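Local coordinates for cellulose binding protein (Clavibacter michiganensis, PDB 4JJO), which forms the expansin part of a larger probable endoglucanase and probably binds cellulose and loosens plant cell walls, at residues A[33-38]-A[75-80]; A[112-117]-A[184-189]; A[120-125]-A[151-156]. One frame throughout, in Å; residues are numbered along the deposited sequence.

How the contacts relate
Along the chain, contact 1 closes before the other two open. It joins strands 34-38 and 76-80 in the six-stranded mixed sheet of the N-terminal domain, which belongs to the double-psi beta-barrel family. Contacts 2 and 3 belong to the C-terminal expansin domain, on the other side of the chain's centre; their centres lie about 29 Å and 25 Å from that of contact 1. Contacts 2 and 3 are about 10 Å apart between centres, and contact 3 falls between the two segments of contact 2. Neighbouring strands 111-114 and 124-128 link them within one antiparallel sheet, K115 N lying 2.8 Å from G124 O. Each contact thus holds together one domain, and none of the three bridges the two.

Contact 1 of 3, residues A[33-38]-A[75-80]; sequences MYVAVS and GHLDLS
One face of the Y34 ring is covered by CB of S80, which stands 3.4 Å above the plane and over the ring centre, a CH-pi contact only 11° off the normal. Chi1 of 57° sets CG of Y34 between the backbone N and the carbonyl carbon, from where the ring extends beside S80. S80 is bound through its backbone as well, its N donating to Y34 O at 3.0 Å. Its OG turns to R32 O and to A83 N, capping helix 81-87.

Farther along, the two strands run antiparallel. A36 and D78 form a hydrogen-bonded pair, A36 N to D78 O at 2.9 Å and D78 N to A36 O at 3.0 Å, both nearly straight. V35 and L79 make the adjoining non-hydrogen-bonded pair; CG2 of V35 meets CB of L77 at 3.8 Å and CD2 of L79 at 3.9 Å. Beyond them, a water accepts from S38 N and donates to H76 O.

The carboxylate of D78 and NE2 of H76 both bond to T8 OG1 of strand 3-10. In the mixed sheet of this double-psi beta-barrel family domain, strand 34-38 lies between 76-80 and 59-69.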
loop_
_atom_site.group_PDB
_atom_site.type_symbol
_atom_site.label_atom_id
_atom_site.label_comp_id
_atom_site.label_asym_id
_atom_site.label_seq_id
_atom_site.Cartn_x
_atom_site.Cartn_y
_atom_site.Cartn_z
ATOM N N MET A 33 6.836 -6.510 -9.582
ATOM C CA MET A 33 7.133 -5.102 -9.807
ATOM C C MET A 33 6.794 -4.308 -8.554
ATOM O O MET A 33 5.643 -3.929 -8.329
ATOM C CB MET A 33 6.347 -4.571 -11.003
ATOM C CG MET A 33 6.687 -5.259 -12.318
ATOM S SD MET A 33 8.408 -5.030 -12.808
ATOM C CE MET A 33 8.497 -6.078 -14.255
ATOM N N TYR A 34 7.810 -4.073 -7.733
ATOM C CA TYR A 34 7.630 -3.357 -6.479
ATOM C C TYR A 34 8.868 -2.535 -6.169
ATOM O O TYR A 34 9.870 -2.624 -6.878
ATOM C CB TYR A 34 7.339 -4.331 -5.337
ATOM C CG TYR A 34 8.391 -5.401 -5.142
ATOM C CD1 TYR A 34 9.471 -5.192 -4.298
ATOM C CD2 TYR A 34 8.293 -6.624 -5.790
ATOM C CE1 TYR A 34 10.430 -6.169 -4.113
ATOM C CE2 TYR A 34 9.244 -7.607 -5.609
ATOM C CZ TYR A 34 10.308 -7.375 -4.769
ATOM O OH TYR A 34 11.259 -8.353 -4.590
ATOM N N VAL A 35 8.801 -1.741 -5.108
ATOM C CA VAL A 35 9.874 -0.808 -4.798
ATOM C C VAL A 35 9.885 -0.443 -3.321
ATOM O O VAL A 35 8.840 -0.416 -2.668
ATOM C CB VAL A 35 9.723 0.484 -5.627
ATOM C CG1 VAL A 35 8.421 1.190 -5.275
ATOM C CG2 VAL A 35 10.914 1.405 -5.420
ATOM N N ALA A 36 11.081 -0.183 -2.801
ATOM C CA ALA A 36 11.245 0.373 -1.470
ATOM C C ALA A 36 11.633 1.836 -1.617
ATOM O O ALA A 36 12.519 2.175 -2.403
ATOM C CB ALA A 36 12.311 -0.380 -0.707
ATOM N N VAL A 37 10.966 2.704 -0.866
ATOM C CA VAL A 37 11.181 4.139 -0.999
ATOM C C VAL A 37 11.806 4.729 0.258
ATOM O O VAL A 37 11.723 4.147 1.338
ATOM C CB VAL A 37 9.863 4.879 -1.303
ATOM C CG1 VAL A 37 9.312 4.448 -2.656
ATOM C CG2 VAL A 37 8.839 4.640 -0.200
ATOM N N SER A 38 12.427 5.894 0.109
ATOM C CA SER A 38 13.098 6.548 1.223
ATOM C C SER A 38 12.102 6.845 2.340
ATOM O O SER A 38 10.892 6.904 2.110
ATOM C CB SER A 38 13.778 7.839 0.762
ATOM O OG SER A 38 12.828 8.769 0.276
ATOM N N GLY A 75 14.596 10.459 -3.853
ATOM C CA GLY A 75 14.974 10.325 -5.250
ATOM C C GLY A 75 15.659 9.003 -5.551
ATOM O O GLY A 75 15.831 8.635 -6.711
ATOM N N HIS A 76 16.045 8.284 -4.503
ATOM C CA HIS A 76 16.735 7.008 -4.660
ATOM C C HIS A 76 15.793 5.848 -4.362
ATOM O O HIS A 76 15.443 5.600 -3.209
ATOM C CB HIS A 76 17.958 6.953 -3.741
ATOM C CG HIS A 76 18.661 5.630 -3.741
ATOM N ND1 HIS A 76 19.777 5.383 -2.966
ATOM C CD2 HIS A 76 18.412 4.483 -4.412
ATOM C CE1 HIS A 76 20.183 4.146 -3.165
ATOM N NE2 HIS A 76 19.374 3.573 -4.037
ATOM N N LEU A 77 15.385 5.142 -5.412
ATOM C CA LEU A 77 14.503 3.992 -5.269
ATOM C C LEU A 77 15.296 2.700 -5.160
ATOM O O LEU A 77 16.335 2.537 -5.797
ATOM C CB LEU A 77 13.560 3.880 -6.468
ATOM C CG LEU A 77 12.571 5.008 -6.762
ATOM C CD1 LEU A 77 11.743 4.633 -7.981
ATOM C CD2 LEU A 77 11.673 5.282 -5.571
ATOM N N ASP A 78 14.794 1.777 -4.350
ATOM C CA ASP A 78 15.331 0.427 -4.301
ATOM C C ASP A 78 14.332 -0.477 -5.014
ATOM O O ASP A 78 13.342 -0.911 -4.430
ATOM C CB ASP A 78 15.543 -0.019 -2.852
ATOM C CG ASP A 78 16.762 -0.907 -2.682
ATOM O OD1 ASP A 78 17.525 -1.073 -3.656
ATOM O OD2 ASP A 78 16.964 -1.431 -1.564
ATOM N N LEU A 79 14.595 -0.745 -6.289
ATOM C CA LEU A 79 13.659 -1.478 -7.129
ATOM C C LEU A 79 13.795 -2.976 -6.942
ATOM O O LEU A 79 14.860 -3.470 -6.583
ATOM C CB LEU A 79 13.902 -1.150 -8.603
ATOM C CG LEU A 79 13.584 0.267 -9.073
ATOM C CD1 LEU A 79 14.079 0.455 -10.496
ATOM C CD2 LEU A 79 12.093 0.539 -8.986
ATOM N N SER A 80 12.707 -3.698 -7.187
ATOM C CA SER A 80 12.777 -5.144 -7.294
ATOM C C SER A 80 13.755 -5.466 -8.413
ATOM O O SER A 80 13.897 -4.692 -9.361
ATOM C CB SER A 80 11.405 -5.730 -7.628
ATOM O OG SER A 80 10.926 -5.223 -8.860
HETATM O O HOH W 1 12.909 6.740 -2.594
#

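Contact 2 of 3, residues A[112-117]-A[184-189]; sequences IRVKEG and LRMAPG
With chi1 of 178°, V114 holds CG1 anti to its backbone N; M186 has CG anti to its own backbone N (chi1 176°) and turns at chi2, which brings SD to 4.0 Å from V114 CG1, the two side chains crossing at about a right angle. The other branch of V114, CG2, lies against the backbone, 3.8 Å from R185 O. I112 and L184 also cross at about a right angle, CG1 of the one against CD1 of the other at 3.9 Å.

Residues 184-189 run from the end of strand 178-184 into the loop that leads to strand 191-193 in the antiparallel sheet of the expansin C-terminal domain. M186 is the centre of an inverse gamma turn, with a weak bond from A187 N to R185 O. Strand 111-114 is paired on its flanks with 191-193 and 124-128.

A single direct hydrogen bond joins the segments, G189 N to V114 O at 2.8 Å and almost linear, and CB of P188 rests 3.6 Å from K115 O. One water accepts from V114 N and donates to A187 O, whereas another lies in the guanidinium plane of R113, accepting from NH1 and donating to G189 O. R113 also bonds to I18 O and Q126 OE1.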
loop_
_atom_site.group_PDB
_atom_site.type_symbol
_atom_site.label_atom_id
_atom_site.label_comp_id
_atom_site.label_asym_id
_atom_site.label_seq_id
_atom_site.Cartn_x
_atom_site.Cartn_y
_atom_site.Cartn_z
ATOM N N ILE A 112 -10.332 -5.406 2.349
ATOM C CA ILE A 112 -9.923 -5.172 3.725
ATOM C C ILE A 112 -9.400 -6.469 4.313
ATOM O O ILE A 112 -10.052 -7.509 4.199
ATOM C CB ILE A 112 -11.107 -4.701 4.588
ATOM C CG1 ILE A 112 -11.668 -3.374 4.070
ATOM C CG2 ILE A 112 -10.696 -4.576 6.050
ATOM C CD1 ILE A 112 -10.665 -2.256 4.010
ATOM N N ARG A 113 -8.224 -6.416 4.928
ATOM C CA ARG A 113 -7.724 -7.553 5.687
ATOM C C ARG A 113 -7.614 -7.184 7.156
ATOM O O ARG A 113 -6.876 -6.269 7.527
ATOM C CB ARG A 113 -6.365 -8.032 5.169
ATOM C CG ARG A 113 -5.794 -9.175 6.001
ATOM C CD ARG A 113 -4.598 -9.854 5.355
ATOM N NE ARG A 113 -3.459 -8.954 5.193
ATOM C CZ ARG A 113 -2.189 -9.346 5.149
ATOM N NH1 ARG A 113 -1.874 -10.629 5.261
ATOM N NH2 ARG A 113 -1.226 -8.448 4.997
ATOM N N VAL A 114 -8.364 -7.893 7.987
ATOM C CA VAL A 114 -8.245 -7.735 9.425
ATOM C C VAL A 114 -6.945 -8.396 9.859
ATOM O O VAL A 114 -6.640 -9.510 9.433
ATOM C CB VAL A 114 -9.424 -8.382 10.168
ATOM C CG1 VAL A 114 -9.243 -8.239 11.665
ATOM C CG2 VAL A 114 -10.737 -7.756 9.727
ATOM N N LYS A 115 -6.175 -7.706 10.693
ATOM C CA LYS A 115 -4.901 -8.230 11.155
ATOM C C LYS A 115 -5.115 -9.452 12.031
ATOM O O LYS A 115 -6.067 -9.506 12.812
ATOM C CB LYS A 115 -4.146 -7.170 11.956
ATOM C CG LYS A 115 -2.703 -7.552 12.237
ATOM C CD LYS A 115 -1.990 -6.527 13.096
ATOM C CE LYS A 115 -0.516 -6.882 13.221
ATOM N NZ LYS A 115 0.214 -6.047 14.213
ATOM N N GLU A 116 -4.233 -10.436 11.904
ATOM C CA GLU A 116 -4.243 -11.607 12.771
ATOM C C GLU A 116 -4.242 -11.140 14.223
ATOM O O GLU A 116 -3.508 -10.211 14.563
ATOM C CB GLU A 116 -3.001 -12.466 12.512
ATOM C CG GLU A 116 -3.001 -13.226 11.188
ATOM C CD GLU A 116 -2.533 -12.383 10.011
ATOM O OE1 GLU A 116 -2.272 -11.173 10.193
ATOM O OE2 GLU A 116 -2.422 -12.937 8.897
ATOM N N GLY A 117 -5.037 -11.781 15.072
ATOM C CA GLY A 117 -5.084 -11.426 16.479
ATOM C C GLY A 117 -6.140 -10.398 16.836
ATOM O O GLY A 117 -6.409 -10.168 18.015
ATOM N N LEU A 184 -18.637 -6.305 6.792
ATOM C CA LEU A 184 -17.328 -6.906 6.993
ATOM C C LEU A 184 -17.329 -7.750 8.259
ATOM O O LEU A 184 -17.990 -7.416 9.241
ATOM C CB LEU A 184 -16.252 -5.827 7.079
ATOM C CG LEU A 184 -16.024 -5.024 5.799
ATOM C CD1 LEU A 184 -15.008 -3.928 6.045
ATOM C CD2 LEU A 184 -15.577 -5.933 4.664
ATOM N N ARG A 185 -16.585 -8.848 8.226
ATOM C CA ARG A 185 -16.544 -9.773 9.348
ATOM C C ARG A 185 -15.267 -9.609 10.152
ATOM O O ARG A 185 -14.236 -9.191 9.623
ATOM C CB ARG A 185 -16.658 -11.212 8.845
ATOM C CG ARG A 185 -18.023 -11.536 8.261
ATOM C CD ARG A 185 -18.046 -12.874 7.543
ATOM N NE ARG A 185 -17.368 -12.811 6.251
ATOM C CZ ARG A 185 -16.127 -13.227 6.016
ATOM N NH1 ARG A 185 -15.622 -13.112 4.798
ATOM N NH2 ARG A 185 -15.386 -13.761 6.981
ATOM N N MET A 186 -15.347 -9.927 11.438
ATOM C CA MET A 186 -14.162 -10.016 12.271
ATOM C C MET A 186 -13.474 -11.323 11.919
ATOM O O MET A 186 -13.602 -12.323 12.630
ATOM C CB MET A 186 -14.543 -9.973 13.749
ATOM C CG MET A 186 -13.377 -10.166 14.707
ATOM S SD MET A 186 -12.029 -8.997 14.446
ATOM C CE MET A 186 -12.893 -7.439 14.608
ATOM N N ALA A 187 -12.758 -11.303 10.801
ATOM C CA ALA A 187 -12.150 -12.499 10.240
ATOM C C ALA A 187 -10.652 -12.285 10.042
ATOM O O ALA A 187 -10.188 -12.054 8.923
ATOM C CB ALA A 187 -12.808 -12.839 8.923
ATOM N N PRO A 188 -9.886 -12.367 11.135
ATOM C CA PRO A 188 -8.443 -12.120 11.104
ATOM C C PRO A 188 -7.719 -12.946 10.043
ATOM O O PRO A 188 -7.915 -14.160 9.952
ATOM C CB PRO A 188 -7.994 -12.533 12.507
ATOM C CG PRO A 188 -9.197 -12.355 13.349
ATOM C CD PRO A 188 -10.351 -12.733 12.483
ATOM N N GLY A 189 -6.896 -12.277 9.242
ATOM C CA GLY A 189 -6.096 -12.939 8.229
ATOM C C GLY A 189 -6.746 -13.013 6.860
ATOM O O GLY A 189 -6.060 -13.185 5.852
HETATM O O HOH W 2 -3.196 -12.906 6.034
HETATM O O HOH W 3 -10.319 -9.953 7.274
#

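Contact 3 of 3, residues A[120-125]-A[151-156]; sequences RWWAGL and TDYGYW
L125 and W156 form the tight half of this contact as an antiparallel hydrogen-bonded pair, L125 N reaching W156 O and W156 N reaching L125 O, each at 2.7 Å. The bond from W156 N is the less straight (148° against 164°). W156 O also receives a CA-H...O contact from G124 CA at 3.2 Å. Close by, CD1 of Y155 presses on the backbone, 3.4 Å from L125 C, with L125 N in the ring plane at the edge of the tyrosine. The indole of W156 likewise turns an edge to L125 O. The W156 side chain touches I134, V137 and L148, while L125 reaches I112, V114, I139 and L148.

This pair ties strand 124-128 to strand 156-157 within the antiparallel sheet of the expansin C-terminal domain. W121, W122 and Y153 probably correspond to the surface aromatics with which related bacterial expansins bind cellulose. The turn that leads into W156 is built around T151: its OG1 accepts from Y153 N in an ST turn and donates to Y155 O, which T151 N grips as well from the same face of the carbonyl plane. OG1 also lies 3.3 Å above the centre of the Y153 ring.

The solvent side is far looser. CH2 of the exposed W122 comes only to 4.3 Å from Y153 OH, the hydroxyl lying near the indole plane at its edge. That hydroxyl is hydrogen-bonded to K115 NZ.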
loop_
_atom_site.group_PDB
_atom_site.type_symbol
_atom_site.label_atom_id
_atom_site.label_comp_id
_atom_site.label_asym_id
_atom_site.label_seq_id
_atom_site.Cartn_x
_atom_site.Cartn_y
_atom_site.Cartn_z
ATOM N N ARG A 120 -12.623 -7.526 19.386
ATOM C CA ARG A 120 -13.356 -6.319 19.758
ATOM C C ARG A 120 -12.522 -5.431 20.682
ATOM O O ARG A 120 -12.723 -4.219 20.734
ATOM C CB ARG A 120 -14.686 -6.672 20.428
ATOM C CG ARG A 120 -15.742 -7.236 19.479
ATOM C CD ARG A 120 -16.698 -8.185 20.190
ATOM N NE ARG A 120 -17.461 -7.528 21.247
ATOM C CZ ARG A 120 -18.313 -8.153 22.056
ATOM N NH1 ARG A 120 -18.511 -9.459 21.934
ATOM N NH2 ARG A 120 -18.969 -7.475 22.988
ATOM N N TRP A 121 -11.584 -6.036 21.404
ATOM C CA TRP A 121 -10.728 -5.296 22.327
ATOM C C TRP A 121 -9.778 -4.378 21.571
ATOM O O TRP A 121 -9.580 -3.223 21.946
ATOM C CB TRP A 121 -9.905 -6.261 23.184
ATOM C CG TRP A 121 -10.721 -7.181 24.041
ATOM C CD1 TRP A 121 -11.016 -8.489 23.792
ATOM C CD2 TRP A 121 -11.338 -6.863 25.295
ATOM N NE1 TRP A 121 -11.781 -9.004 24.808
ATOM C CE2 TRP A 121 -11.991 -8.027 25.745
ATOM C CE3 TRP A 121 -11.400 -5.709 26.079
ATOM C CZ2 TRP A 121 -12.702 -8.067 26.942
ATOM C CZ3 TRP A 121 -12.107 -5.751 27.267
ATOM C CH2 TRP A 121 -12.746 -6.922 27.688
ATOM N N TRP A 122 -9.192 -4.914 20.505
ATOM C CA TRP A 122 -8.200 -4.205 19.708
ATOM C C TRP A 122 -8.126 -4.867 18.344
ATOM O O TRP A 122 -8.066 -6.091 18.241
ATOM C CB TRP A 122 -6.826 -4.261 20.385
ATOM C CG TRP A 122 -5.750 -3.502 19.662
ATOM C CD1 TRP A 122 -5.386 -2.201 19.866
ATOM C CD2 TRP A 122 -4.892 -4.002 18.627
ATOM N NE1 TRP A 122 -4.357 -1.861 19.020
ATOM C CE2 TRP A 122 -4.037 -2.946 18.250
ATOM C CE3 TRP A 122 -4.769 -5.237 17.982
ATOM C CZ2 TRP A 122 -3.069 -3.091 17.256
ATOM C CZ3 TRP A 122 -3.805 -5.378 16.995
ATOM C CH2 TRP A 122 -2.972 -4.310 16.639
ATOM N N ALA A 123 -8.141 -4.061 17.292
ATOM C CA ALA A 123 -8.112 -4.607 15.947
ATOM C C ALA A 123 -7.262 -3.765 15.013
ATOM O O ALA A 123 -7.060 -2.571 15.236
ATOM C CB ALA A 123 -9.525 -4.729 15.401
ATOM N N GLY A 124 -6.765 -4.413 13.968
ATOM C CA GLY A 124 -6.038 -3.739 12.915
ATOM C C GLY A 124 -6.679 -4.029 11.573
ATOM O O GLY A 124 -7.124 -5.150 11.320
ATOM N N LEU A 125 -6.744 -3.015 10.717
ATOM C CA LEU A 125 -7.270 -3.186 9.371
ATOM C C LEU A 125 -6.256 -2.711 8.349
ATOM O O LEU A 125 -5.603 -1.682 8.529
ATOM C CB LEU A 125 -8.565 -2.397 9.175
ATOM C CG LEU A 125 -9.780 -2.729 10.037
ATOM C CD1 LEU A 125 -10.965 -1.925 9.540
ATOM C CD2 LEU A 125 -10.090 -4.211 10.010
ATOM N N THR A 151 -0.627 2.959 11.385
ATOM C CA THR A 151 0.655 2.416 11.824
ATOM C C THR A 151 1.699 2.649 10.741
ATOM O O THR A 151 1.365 2.963 9.597
ATOM C CB THR A 151 0.589 0.898 12.106
ATOM O OG1 THR A 151 0.493 0.179 10.870
ATOM C CG2 THR A 151 -0.593 0.551 13.001
ATOM N N ASP A 152 2.966 2.486 11.101
ATOM C CA ASP A 152 4.046 2.642 10.140
ATOM C C ASP A 152 4.341 1.329 9.415
ATOM O O ASP A 152 5.340 1.223 8.708
ATOM C CB ASP A 152 5.307 3.161 10.835
ATOM C CG ASP A 152 5.908 2.150 11.792
ATOM O OD1 ASP A 152 5.283 1.095 12.033
ATOM O OD2 ASP A 152 7.011 2.418 12.310
ATOM N N TYR A 153 3.475 0.332 9.586
ATOM C CA TYR A 153 3.674 -0.955 8.921
ATOM C C TYR A 153 2.490 -1.396 8.048
ATOM O O TYR A 153 2.358 -2.575 7.715
ATOM C CB TYR A 153 4.033 -2.048 9.936
ATOM C CG TYR A 153 2.992 -2.311 10.996
ATOM C CD1 TYR A 153 1.905 -3.138 10.744
ATOM C CD2 TYR A 153 3.111 -1.754 12.261
ATOM C CE1 TYR A 153 0.954 -3.389 11.718
ATOM C CE2 TYR A 153 2.169 -2.000 13.241
ATOM C CZ TYR A 153 1.091 -2.815 12.963
ATOM O OH TYR A 153 0.149 -3.069 13.931
ATOM N N GLY A 154 1.634 -0.449 7.674
ATOM C CA GLY A 154 0.641 -0.693 6.643
ATOM C C GLY A 154 -0.760 -1.025 7.124
ATOM O O GLY A 154 -1.630 -1.343 6.312
ATOM N N TYR A 155 -0.981 -0.955 8.431
ATOM C CA TYR A 155 -2.303 -1.201 8.993
ATOM C C TYR A 155 -2.869 0.050 9.652
ATOM O O TYR A 155 -2.177 1.056 9.821
ATOM C CB TYR A 155 -2.249 -2.324 10.030
ATOM C CG TYR A 155 -2.334 -3.718 9.453
ATOM C CD1 TYR A 155 -3.532 -4.418 9.469
ATOM C CD2 TYR A 155 -1.218 -4.336 8.901
ATOM C CE1 TYR A 155 -3.619 -5.694 8.951
ATOM C CE2 TYR A 155 -1.295 -5.613 8.381
ATOM C CZ TYR A 155 -2.499 -6.286 8.408
ATOM O OH TYR A 155 -2.573 -7.558 7.889
ATOM N N TRP A 156 -4.141 -0.039 10.020
ATOM C CA TRP A 156 -4.819 0.990 10.789
ATOM C C TRP A 156 -5.370 0.319 12.036
ATOM O O TRP A 156 -6.052 -0.697 11.934
ATOM C CB TRP A 156 -5.962 1.594 9.977
ATOM C CG TRP A 156 -5.514 2.349 8.775
ATOM C CD1 TRP A 156 -5.146 1.827 7.568
ATOM C CD2 TRP A 156 -5.392 3.771 8.653
ATOM N NE1 TRP A 156 -4.798 2.839 6.704
ATOM C CE2 TRP A 156 -4.941 4.040 7.346
ATOM C CE3 TRP A 156 -5.619 4.841 9.523
ATOM C CZ2 TRP A 156 -4.718 5.338 6.887
ATOM C CZ3 TRP A 156 -5.395 6.126 9.067
ATOM C CH2 TRP A 156 -4.948 6.364 7.762
#